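Local coordinates for N(G),N(G)-dimethylarginine dimethylaminohydrolase (Pseudomonas aeruginosa, PDB 1H70), which hydrolyses N(omega)-methylated arginines, asymmetric dimethylarginine and monomethylarginine, to citrulline and dimethylamine or methylamine, at residues A8-R13 and L53-R58; T113-D118 and S131-A136; E198-A203 and G218-R223. The protein carries 1 engineered substitution. All coordinates share one frame; numbering follows the deposited sequence.

Interaction 1. Residues A8-R13 and L53-R58; sequences ARTPAR and LPPDER
Arg-9 and Leu-53 meet at the end of a parallel strand pair, strands 5-9 and 49-53 of a small mixed sheet, where both side chains stand on the same face. Leu-53 N gives a nearly straight bond to Ala-8 O (2.8 Å), and Thr-10 N returns one to Leu-53 O. The Arg-9 side chain crosses that of Leu-53 at a slant. With CG anti to the backbone N (chi1 -177°) it starts beside its own carbonyl carbon, and its CG passes 3.2 Å from Pro-54 O. A bend at chi3 turns NE, and Arg-9 NH1 reaches the same Pro-54 O at 2.8 Å, in the plane of both the carbonyl and the guanidinium, while Leu-53 CB lies over one face, toward the rim. Arginine suits this place because its flat guanidinium can lie on the leucine side chain and still present an N-H in plane to a proline carbonyl; NH2 has a weak bond to Ile-92 O in helix 89-100.

Past the strands both segments continue without regular strand. Thr-10 CB is 3.7 Å from Pro-55 CD, the two side chains side by side and pointing the same way, and a water bridges Thr-10 O to Asp-56 N. Asp-56 OD1 accepts from Arg-58 N in an Asx turn, its carboxylate also gripped side-on by the Arg-58 guanidinium. At the far end the Glu-57 carboxylate stacks on the Arg-13 guanidinium, planes 14° apart. OE2 lies over the centre of that group, so the long salt bridge is purely electrostatic; the directed bond of Glu-57 OE2 is on its syn lone pair, from Arg-13 N at 2.8 Å.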
loop_
_atom_site.group_PDB
_atom_site.type_symbol
_atom_site.label_atom_id
_atom_site.label_comp_id
_atom_site.label_asym_id
_atom_site.label_seq_id
_atom_site.Cartn_x
_atom_site.Cartn_y
_atom_site.Cartn_z
ATOM N N ALA A 8 -8.806 -7.536 -0.214
ATOM C CA ALA A 8 -8.670 -6.990 1.152
ATOM C C ALA A 8 -8.852 -8.143 2.126
ATOM O O ALA A 8 -9.273 -9.242 1.709
ATOM C CB ALA A 8 -9.732 -5.924 1.431
ATOM N N ARG A 9 -8.582 -7.923 3.407
ATOM C CA ARG A 9 -8.788 -9.017 4.381
ATOM C C ARG A 9 -9.310 -8.438 5.679
ATOM O O ARG A 9 -8.758 -7.478 6.197
ATOM C CB ARG A 9 -7.490 -9.755 4.628
ATOM C CG ARG A 9 -7.611 -10.993 5.584
ATOM C CD ARG A 9 -6.272 -11.554 6.019
ATOM N NE ARG A 9 -5.536 -12.215 4.949
ATOM C CZ ARG A 9 -5.814 -13.411 4.450
ATOM N NH1 ARG A 9 -6.842 -14.123 4.914
ATOM N NH2 ARG A 9 -5.047 -13.903 3.472
ATOM N N THR A 10 -10.366 -9.027 6.210
ATOM C CA THR A 10 -10.950 -8.599 7.473
ATOM C C THR A 10 -9.897 -8.591 8.554
ATOM O O THR A 10 -9.119 -9.515 8.624
ATOM C CB THR A 10 -12.049 -9.635 7.826
ATOM O OG1 THR A 10 -12.974 -9.681 6.724
ATOM C CG2 THR A 10 -12.850 -9.232 9.078
ATOM N N PRO A 11 -9.877 -7.575 9.423
ATOM C CA PRO A 11 -8.893 -7.534 10.516
ATOM C C PRO A 11 -9.181 -8.615 11.568
ATOM O O PRO A 11 -10.353 -8.979 11.777
ATOM C CB PRO A 11 -9.071 -6.118 11.083
ATOM C CG PRO A 11 -10.479 -5.773 10.769
ATOM C CD PRO A 11 -10.787 -6.411 9.421
ATOM N N ALA A 12 -8.132 -9.155 12.177
ATOM C CA ALA A 12 -8.266 -10.191 13.199
ATOM C C ALA A 12 -8.381 -9.544 14.566
ATOM O O ALA A 12 -8.045 -8.365 14.737
ATOM C CB ALA A 12 -7.056 -11.093 13.183
ATOM N N ARG A 13 -8.816 -10.307 15.574
ATOM C CA ARG A 13 -8.861 -9.739 16.910
ATOM C C ARG A 13 -7.443 -9.418 17.351
ATOM O O ARG A 13 -7.229 -8.464 18.122
ATOM C CB ARG A 13 -9.489 -10.697 17.918
ATOM C CG ARG A 13 -11.006 -10.870 17.788
ATOM C CD ARG A 13 -11.552 -11.928 18.749
ATOM N NE ARG A 13 -11.052 -13.268 18.446
ATOM C CZ ARG A 13 -11.588 -14.065 17.522
ATOM N NH1 ARG A 13 -12.619 -13.635 16.820
ATOM N NH2 ARG A 13 -11.097 -15.275 17.287
ATOM N N LEU A 53 -11.087 -11.367 2.009
ATOM C CA LEU A 53 -10.653 -12.619 2.671
ATOM C C LEU A 53 -10.939 -12.599 4.150
ATOM O O LEU A 53 -11.043 -11.537 4.738
ATOM C CB LEU A 53 -9.155 -12.834 2.401
ATOM C CG LEU A 53 -8.852 -12.724 0.881
ATOM C CD1 LEU A 53 -7.355 -12.785 0.666
ATOM C CD2 LEU A 53 -9.538 -13.897 0.159
ATOM N N PRO A 54 -11.062 -13.792 4.747
ATOM C CA PRO A 54 -11.369 -13.924 6.185
ATOM C C PRO A 54 -10.171 -13.579 7.075
ATOM O O PRO A 54 -8.992 -13.641 6.689
ATOM C CB PRO A 54 -11.745 -15.408 6.334
ATOM C CG PRO A 54 -10.997 -16.090 5.191
ATOM C CD PRO A 54 -10.966 -15.086 4.054
ATOM N N PRO A 55 -10.468 -13.239 8.321
ATOM C CA PRO A 55 -9.403 -12.892 9.265
ATOM C C PRO A 55 -8.536 -14.097 9.600
ATOM O O PRO A 55 -8.989 -15.249 9.514
ATOM C CB PRO A 55 -10.165 -12.411 10.503
ATOM C CG PRO A 55 -11.536 -12.996 10.387
ATOM C CD PRO A 55 -11.825 -13.166 8.915
ATOM N N ASP A 56 -7.286 -13.860 9.993
ATOM C CA ASP A 56 -6.419 -14.977 10.400
ATOM C C ASP A 56 -5.777 -14.514 11.696
ATOM O O ASP A 56 -4.920 -13.644 11.679
ATOM C CB ASP A 56 -5.350 -15.288 9.375
ATOM C CG ASP A 56 -4.650 -16.605 9.650
ATOM O OD1 ASP A 56 -4.433 -16.965 10.843
ATOM O OD2 ASP A 56 -4.342 -17.357 8.703
ATOM N N GLU A 57 -6.195 -15.098 12.813
ATOM C CA GLU A 57 -5.677 -14.705 14.118
ATOM C C GLU A 57 -4.181 -14.900 14.323
ATOM O O GLU A 57 -3.562 -14.228 15.168
ATOM C CB GLU A 57 -6.453 -15.452 15.229
ATOM C CG GLU A 57 -7.921 -15.082 15.274
ATOM C CD GLU A 57 -8.115 -13.609 15.587
ATOM O OE1 GLU A 57 -7.228 -13.032 16.264
ATOM O OE2 GLU A 57 -9.130 -13.017 15.162
ATOM N N ARG A 58 -3.582 -15.806 13.566
ATOM C CA ARG A 58 -2.157 -16.056 13.693
ATOM C C ARG A 58 -1.320 -14.881 13.176
ATOM O O ARG A 58 -0.154 -14.825 13.449
ATOM C CB ARG A 58 -1.735 -17.283 12.883
ATOM C CG ARG A 58 -2.393 -18.597 13.260
ATOM C CD ARG A 58 -1.965 -19.689 12.286
ATOM N NE ARG A 58 -2.471 -19.384 10.945
ATOM C CZ ARG A 58 -2.362 -20.184 9.914
ATOM N NH1 ARG A 58 -1.781 -21.376 10.077
ATOM N NH2 ARG A 58 -2.857 -19.811 8.737
HETATM O O HOH W 1 -6.676 -10.825 9.604
#

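Interaction 2. Residues T113-D118 and S131-A136. With CIR (citrulline), chain B.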
loop_
_atom_site.group_PDB
_atom_site.type_symbol
_atom_site.label_atom_id
_atom_site.label_comp_id
_atom_site.label_asym_id
_atom_site.label_seq_id
_atom_site.Cartn_x
_atom_site.Cartn_y
_atom_site.Cartn_z
ATOM N N THR A 113 14.313 -9.761 0.761
ATOM C CA THR A 113 13.247 -9.448 1.676
ATOM C C THR A 113 12.493 -8.298 0.966
ATOM O O THR A 113 13.117 -7.349 0.495
ATOM C CB THR A 113 14.050 -9.116 2.962
ATOM O OG1 THR A 113 13.930 -10.146 3.985
ATOM C CG2 THR A 113 13.820 -7.806 3.464
ATOM N N VAL A 114 11.176 -8.407 0.753
ATOM C CA VAL A 114 10.428 -7.302 0.110
ATOM C C VAL A 114 9.056 -7.186 0.761
ATOM O O VAL A 114 8.446 -8.205 1.018
ATOM C CB VAL A 114 10.127 -7.513 -1.398
ATOM C CG1 VAL A 114 9.177 -6.442 -1.954
ATOM C CG2 VAL A 114 11.401 -7.470 -2.255
ATOM N N GLU A 115 8.593 -5.965 1.010
ATOM C CA GLU A 115 7.217 -5.727 1.464
ATOM C C GLU A 115 6.702 -4.705 0.460
ATOM O O GLU A 115 7.306 -3.645 0.314
ATOM C CB GLU A 115 7.091 -5.236 2.917
ATOM C CG GLU A 115 7.375 -6.372 3.892
ATOM C CD GLU A 115 7.434 -5.976 5.356
ATOM O OE1 GLU A 115 6.944 -4.882 5.713
ATOM O OE2 GLU A 115 7.952 -6.795 6.145
ATOM N N ALA A 116 5.590 -5.036 -0.216
ATOM C CA ALA A 116 5.076 -4.201 -1.303
ATOM C C ALA A 116 4.630 -2.789 -0.969
ATOM O O ALA A 116 4.404 -1.985 -1.876
ATOM C CB ALA A 116 3.983 -4.938 -2.121
ATOM N N GLY A 117 4.544 -2.440 0.311
ATOM C CA GLY A 117 4.241 -1.064 0.713
ATOM C C GLY A 117 5.405 -0.155 0.315
ATOM O O GLY A 117 5.286 1.065 0.253
ATOM N N ASP A 118 6.561 -0.775 0.045
ATOM C CA ASP A 118 7.758 -0.070 -0.395
ATOM C C ASP A 118 7.744 0.175 -1.903
ATOM O O ASP A 118 8.681 0.754 -2.445
ATOM C CB ASP A 118 9.013 -0.875 -0.058
ATOM C CG ASP A 118 9.551 -0.591 1.329
ATOM O OD1 ASP A 118 9.702 0.615 1.663
ATOM O OD2 ASP A 118 9.876 -1.535 2.111
ATOM N N SER A 131 14.260 -0.130 2.562
ATOM C CA SER A 131 13.896 0.179 3.954
ATOM C C SER A 131 14.341 -0.910 4.917
ATOM O O SER A 131 15.140 -1.781 4.559
ATOM C CB SER A 131 12.371 0.310 4.021
ATOM O OG SER A 131 11.798 -0.958 3.723
ATOM N N ALA A 132 13.818 -0.875 6.140
ATOM C CA ALA A 132 14.128 -1.929 7.110
ATOM C C ALA A 132 13.408 -3.213 6.748
ATOM O O ALA A 132 13.774 -4.304 7.235
ATOM C CB ALA A 132 13.719 -1.506 8.508
ATOM N N ARG A 133 12.384 -3.096 5.908
ATOM C CA ARG A 133 11.579 -4.242 5.492
ATOM C C ARG A 133 11.921 -4.770 4.079
ATOM O O ARG A 133 11.702 -5.939 3.777
ATOM C CB ARG A 133 10.102 -3.875 5.529
ATOM C CG ARG A 133 9.615 -3.404 6.908
ATOM C CD ARG A 133 9.603 -4.542 7.934
ATOM N NE ARG A 133 9.141 -4.080 9.253
ATOM C CZ ARG A 133 7.870 -3.913 9.521
ATOM N NH1 ARG A 133 6.940 -4.191 8.608
ATOM N NH2 ARG A 133 7.489 -3.513 10.736
ATOM N N THR A 134 12.409 -3.896 3.211
ATOM C CA THR A 134 12.764 -4.268 1.846
ATOM C C THR A 134 14.239 -4.022 1.625
ATOM O O THR A 134 14.631 -2.859 1.558
ATOM C CB THR A 134 11.949 -3.424 0.860
ATOM O OG1 THR A 134 10.573 -3.827 0.962
ATOM C CG2 THR A 134 12.353 -3.690 -0.627
ATOM N N ASN A 135 15.024 -5.097 1.483
ATOM C CA ASN A 135 16.462 -4.946 1.289
ATOM C C ASN A 135 16.853 -4.873 -0.192
ATOM O O ASN A 135 16.060 -5.154 -1.069
ATOM C CB ASN A 135 17.243 -5.997 2.080
ATOM C CG ASN A 135 17.075 -7.408 1.594
ATOM O OD1 ASN A 135 16.595 -7.665 0.479
ATOM N ND2 ASN A 135 17.504 -8.362 2.438
ATOM N N ALA A 136 18.081 -4.436 -0.459
ATOM C CA ALA A 136 18.579 -4.281 -1.818
ATOM C C ALA A 136 18.527 -5.562 -2.665
ATOM O O ALA A 136 18.338 -5.508 -3.875
ATOM C CB ALA A 136 20.016 -3.757 -1.746
HETATM C C CIR B . 3.680 -3.490 10.165
HETATM O O CIR B . 4.140 -4.272 9.278
HETATM O OXT CIR B . 4.485 -2.952 11.031
HETATM C CA CIR B . 2.217 -3.133 10.170
HETATM N N CIR B . 1.779 -2.837 11.547
HETATM C C3 CIR B . 1.972 -1.917 9.242
HETATM C C4 CIR B . 2.213 -2.329 7.778
HETATM C C5 CIR B . 2.007 -1.123 6.878
HETATM N N6 CIR B . 2.160 -1.491 5.464
HETATM C C7 CIR B . 1.883 -0.699 4.440
HETATM O O7 CIR B . 1.447 0.455 4.578
HETATM N N8 CIR B . 2.067 -1.181 3.196
#
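Arg-133 chi1 (-58°) sets CG anti to the carbonyl carbon, and a bend at chi2 (-69°) swings CD over to Glu-115 OE2, so the side chains cross at a slant. The loops 113-118 and 131-136 supply Gly-117 and Arg-133 to the citrulline pocket. Arg-133 NH1 meets the syn lone pair of Glu-115 OE1 at 3.0 Å in a salt bridge, and it also gives a bond to citrulline O (2.9 Å); NH2 donates to citrulline OXT. The planar guanidinium thus holds the carboxylate of citrulline with two N-H groups, and probably that of the substrate in the same way. Glu-115 OE1 is bonded to His-163 NE2 as well, so one carboxylate oxygen joins the ligand-binding arginine to the histidine inferred to be the proton donor. Gly-117 CA comes 3.3 Å from citrulline N8, where a side chain would collide.

Asp-118 OD2 is gripped by two hydroxyls from the same face of its plane, Ser-131 OG on the syn side and Thr-134 OG1 on the anti side. Hydroxyls suit this because each also accepts: Ser-131 OG from Arg-133 N (ST turn) and Thr-134 N (ST motif), Thr-134 OG1 from Glu-115 N at 2.9 Å.

Interaction 3. Residues E198-A203 and G218-R223; sequences EEESYA and GYPRTR
Glu-200 carries this contact, sliding past the Tyr-219 side chain in the opposite direction. Its CB lies 3.8 Å from Tyr-219 CD2, and CG continues at the edge of that ring, in its plane. Beyond CG the chain is extended (chi2 -158°), which brings CD up to Tyr-219 CA and Arg-221 N. At the tip the two oxygens divide the work. Glu-200 OE2 receives Arg-221 N on its syn lone pair at 3.0 Å, with Pro-220 CD beside it. Glu-200 OE1 accepts from Thr-222 N at 2.9 Å. It also takes Thr-222 OG1, the hydroxyl coming nearly along the C-O axis. Glutamate suits the place because its two oxygens, on an extended arm, can accept from two backbone N-H groups and a hydroxyl.

Around this grip, Ala-203 CB packs on Tyr-219 CB at 3.6 Å, and the Tyr-202 and Tyr-219 rings meet obliquely, planes at 48°; Tyr-202 OH bonds to Gly-246 O. Glu-199 OE2 adds a weak salt bridge to Arg-221 NH1. A carboxylate accepting from the first-turn N-H groups of helix 220-227, just past its N-cap residue Tyr-219, is typical of helix N-terminal capping, here supplied from segment 198-203.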
loop_
_atom_site.group_PDB
_atom_site.type_symbol
_atom_site.label_atom_id
_atom_site.label_comp_id
_atom_site.label_asym_id
_atom_site.label_seq_id
_atom_site.Cartn_x
_atom_site.Cartn_y
_atom_site.Cartn_z
ATOM N N GLU A 198 3.136 19.350 7.398
ATOM C CA GLU A 198 3.608 18.495 8.496
ATOM C C GLU A 198 2.559 17.933 9.439
ATOM O O GLU A 198 2.629 16.756 9.779
ATOM C CB GLU A 198 4.742 19.165 9.277
ATOM C CG GLU A 198 4.378 20.398 10.066
ATOM C CD GLU A 198 5.567 20.800 10.941
ATOM O OE1 GLU A 198 5.753 20.173 12.027
ATOM O OE2 GLU A 198 6.317 21.694 10.516
ATOM N N GLU A 199 1.595 18.736 9.869
ATOM C CA GLU A 199 0.557 18.263 10.779
ATOM C C GLU A 199 -0.303 17.155 10.157
ATOM O O GLU A 199 -0.903 16.338 10.873
ATOM C CB GLU A 199 -0.347 19.452 11.081
ATOM C CG GLU A 199 -1.015 19.890 9.786
ATOM C CD GLU A 199 -0.736 21.321 9.444
ATOM O OE1 GLU A 199 0.420 21.781 9.656
ATOM O OE2 GLU A 199 -1.714 21.945 8.970
ATOM N N GLU A 200 -0.339 17.118 8.827
ATOM C CA GLU A 200 -1.140 16.164 8.060
ATOM C C GLU A 200 -0.314 15.077 7.361
ATOM O O GLU A 200 -0.824 14.424 6.442
ATOM C CB GLU A 200 -1.931 16.920 6.977
ATOM C CG GLU A 200 -2.890 17.952 7.582
ATOM C CD GLU A 200 -4.029 18.337 6.668
ATOM O OE1 GLU A 200 -4.085 17.880 5.515
ATOM O OE2 GLU A 200 -4.926 19.102 7.093
ATOM N N SER A 201 0.934 14.893 7.780
ATOM C CA SER A 201 1.832 13.902 7.173
ATOM C C SER A 201 1.207 12.539 6.894
ATOM O O SER A 201 1.508 11.927 5.869
ATOM C CB SER A 201 3.074 13.701 8.055
ATOM O OG SER A 201 2.696 13.140 9.311
ATOM N N TYR A 202 0.379 12.029 7.813
ATOM C CA TYR A 202 -0.270 10.726 7.630
ATOM C C TYR A 202 -1.012 10.678 6.306
ATOM O O TYR A 202 -1.009 9.652 5.634
ATOM C CB TYR A 202 -1.268 10.448 8.760
ATOM C CG TYR A 202 -1.989 9.107 8.738
ATOM C CD1 TYR A 202 -1.293 7.902 8.877
ATOM C CD2 TYR A 202 -3.369 9.050 8.610
ATOM C CE1 TYR A 202 -1.973 6.675 8.884
ATOM C CE2 TYR A 202 -4.046 7.848 8.609
ATOM C CZ TYR A 202 -3.351 6.661 8.760
ATOM O OH TYR A 202 -4.030 5.462 8.758
ATOM N N ALA A 203 -1.630 11.794 5.915
ATOM C CA ALA A 203 -2.395 11.845 4.666
ATOM C C ALA A 203 -1.602 11.780 3.368
ATOM O O ALA A 203 -2.167 11.929 2.300
ATOM C CB ALA A 203 -3.364 13.035 4.657
ATOM N N GLY A 218 -10.074 13.547 8.366
ATOM C CA GLY A 218 -9.415 14.415 9.331
ATOM C C GLY A 218 -8.193 15.182 8.848
ATOM O O GLY A 218 -7.419 15.702 9.661
ATOM N N TYR A 219 -8.007 15.285 7.534
ATOM C CA TYR A 219 -6.851 15.966 6.936
ATOM C C TYR A 219 -7.393 16.918 5.872
ATOM O O TYR A 219 -7.321 16.683 4.677
ATOM C CB TYR A 219 -5.851 14.912 6.412
ATOM C CG TYR A 219 -5.395 13.987 7.546
ATOM C CD1 TYR A 219 -5.971 12.734 7.732
ATOM C CD2 TYR A 219 -4.428 14.400 8.466
ATOM C CE1 TYR A 219 -5.566 11.917 8.792
ATOM C CE2 TYR A 219 -4.028 13.591 9.508
ATOM C CZ TYR A 219 -4.595 12.344 9.669
ATOM O OH TYR A 219 -4.178 11.555 10.727
ATOM N N PRO A 220 -7.978 18.024 6.326
ATOM C CA PRO A 220 -8.631 18.970 5.412
ATOM C C PRO A 220 -7.774 19.681 4.379
ATOM O O PRO A 220 -8.288 19.941 3.281
ATOM C CB PRO A 220 -9.305 19.998 6.340
ATOM C CG PRO A 220 -8.842 19.730 7.715
ATOM C CD PRO A 220 -8.086 18.427 7.742
ATOM N N ARG A 221 -6.525 20.008 4.686
ATOM C CA ARG A 221 -5.721 20.717 3.696
ATOM C C ARG A 221 -5.397 19.810 2.506
ATOM O O ARG A 221 -5.438 20.212 1.355
ATOM C CB ARG A 221 -4.448 21.282 4.308
ATOM C CG ARG A 221 -4.686 22.461 5.259
ATOM C CD ARG A 221 -3.393 22.931 5.918
ATOM N NE ARG A 221 -2.529 23.528 4.902
ATOM C CZ ARG A 221 -1.284 23.948 5.098
ATOM N NH1 ARG A 221 -0.703 23.835 6.284
ATOM N NH2 ARG A 221 -0.613 24.474 4.079
ATOM N N THR A 222 -5.054 18.568 2.833
ATOM C CA THR A 222 -4.731 17.579 1.827
ATOM C C THR A 222 -5.957 17.230 1.004
ATOM O O THR A 222 -5.894 17.092 -0.215
ATOM C CB THR A 222 -4.178 16.312 2.508
ATOM O OG1 THR A 222 -2.929 16.618 3.144
ATOM C CG2 THR A 222 -3.900 15.244 1.444
ATOM N N ARG A 223 -7.101 17.117 1.669
ATOM C CA ARG A 223 -8.345 16.827 0.973
ATOM C C ARG A 223 -8.634 17.895 -0.079
ATOM O O ARG A 223 -9.082 17.602 -1.186
ATOM C CB ARG A 223 -9.479 16.727 1.994
ATOM C CG ARG A 223 -10.844 16.461 1.401
ATOM C CD ARG A 223 -11.602 17.762 1.275
ATOM N NE ARG A 223 -12.516 17.840 0.149
ATOM C CZ ARG A 223 -13.585 17.079 -0.040
ATOM N NH1 ARG A 223 -13.897 16.120 0.821
ATOM N NH2 ARG A 223 -14.347 17.274 -1.109
#

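How the interactions relate
The three contacts follow one another along the chain without overlapping: interaction 1 closes before interaction 2 opens, and interaction 2 before interaction 3. They form separate clusters, with centres 22 Å (1 and 2), 28 Å (1 and 3) and 25 Å (2 and 3) apart, and none touches another. Interaction 1 sits at the end of the sheet that pairs strands 5-9 and 49-53; interaction 2 joins the loops before strand 119-122 and helix 136-148; interaction 3 sets a 3-10 segment against the start of helix 220-227. Interaction 2 alone contacts citrulline. The side chain of Tyr-202 is about 8 Å from citrulline, so interaction 3 borders the pocket. That of Pro-11 is about 11 Å from citrulline, and interaction 1 lies farther out.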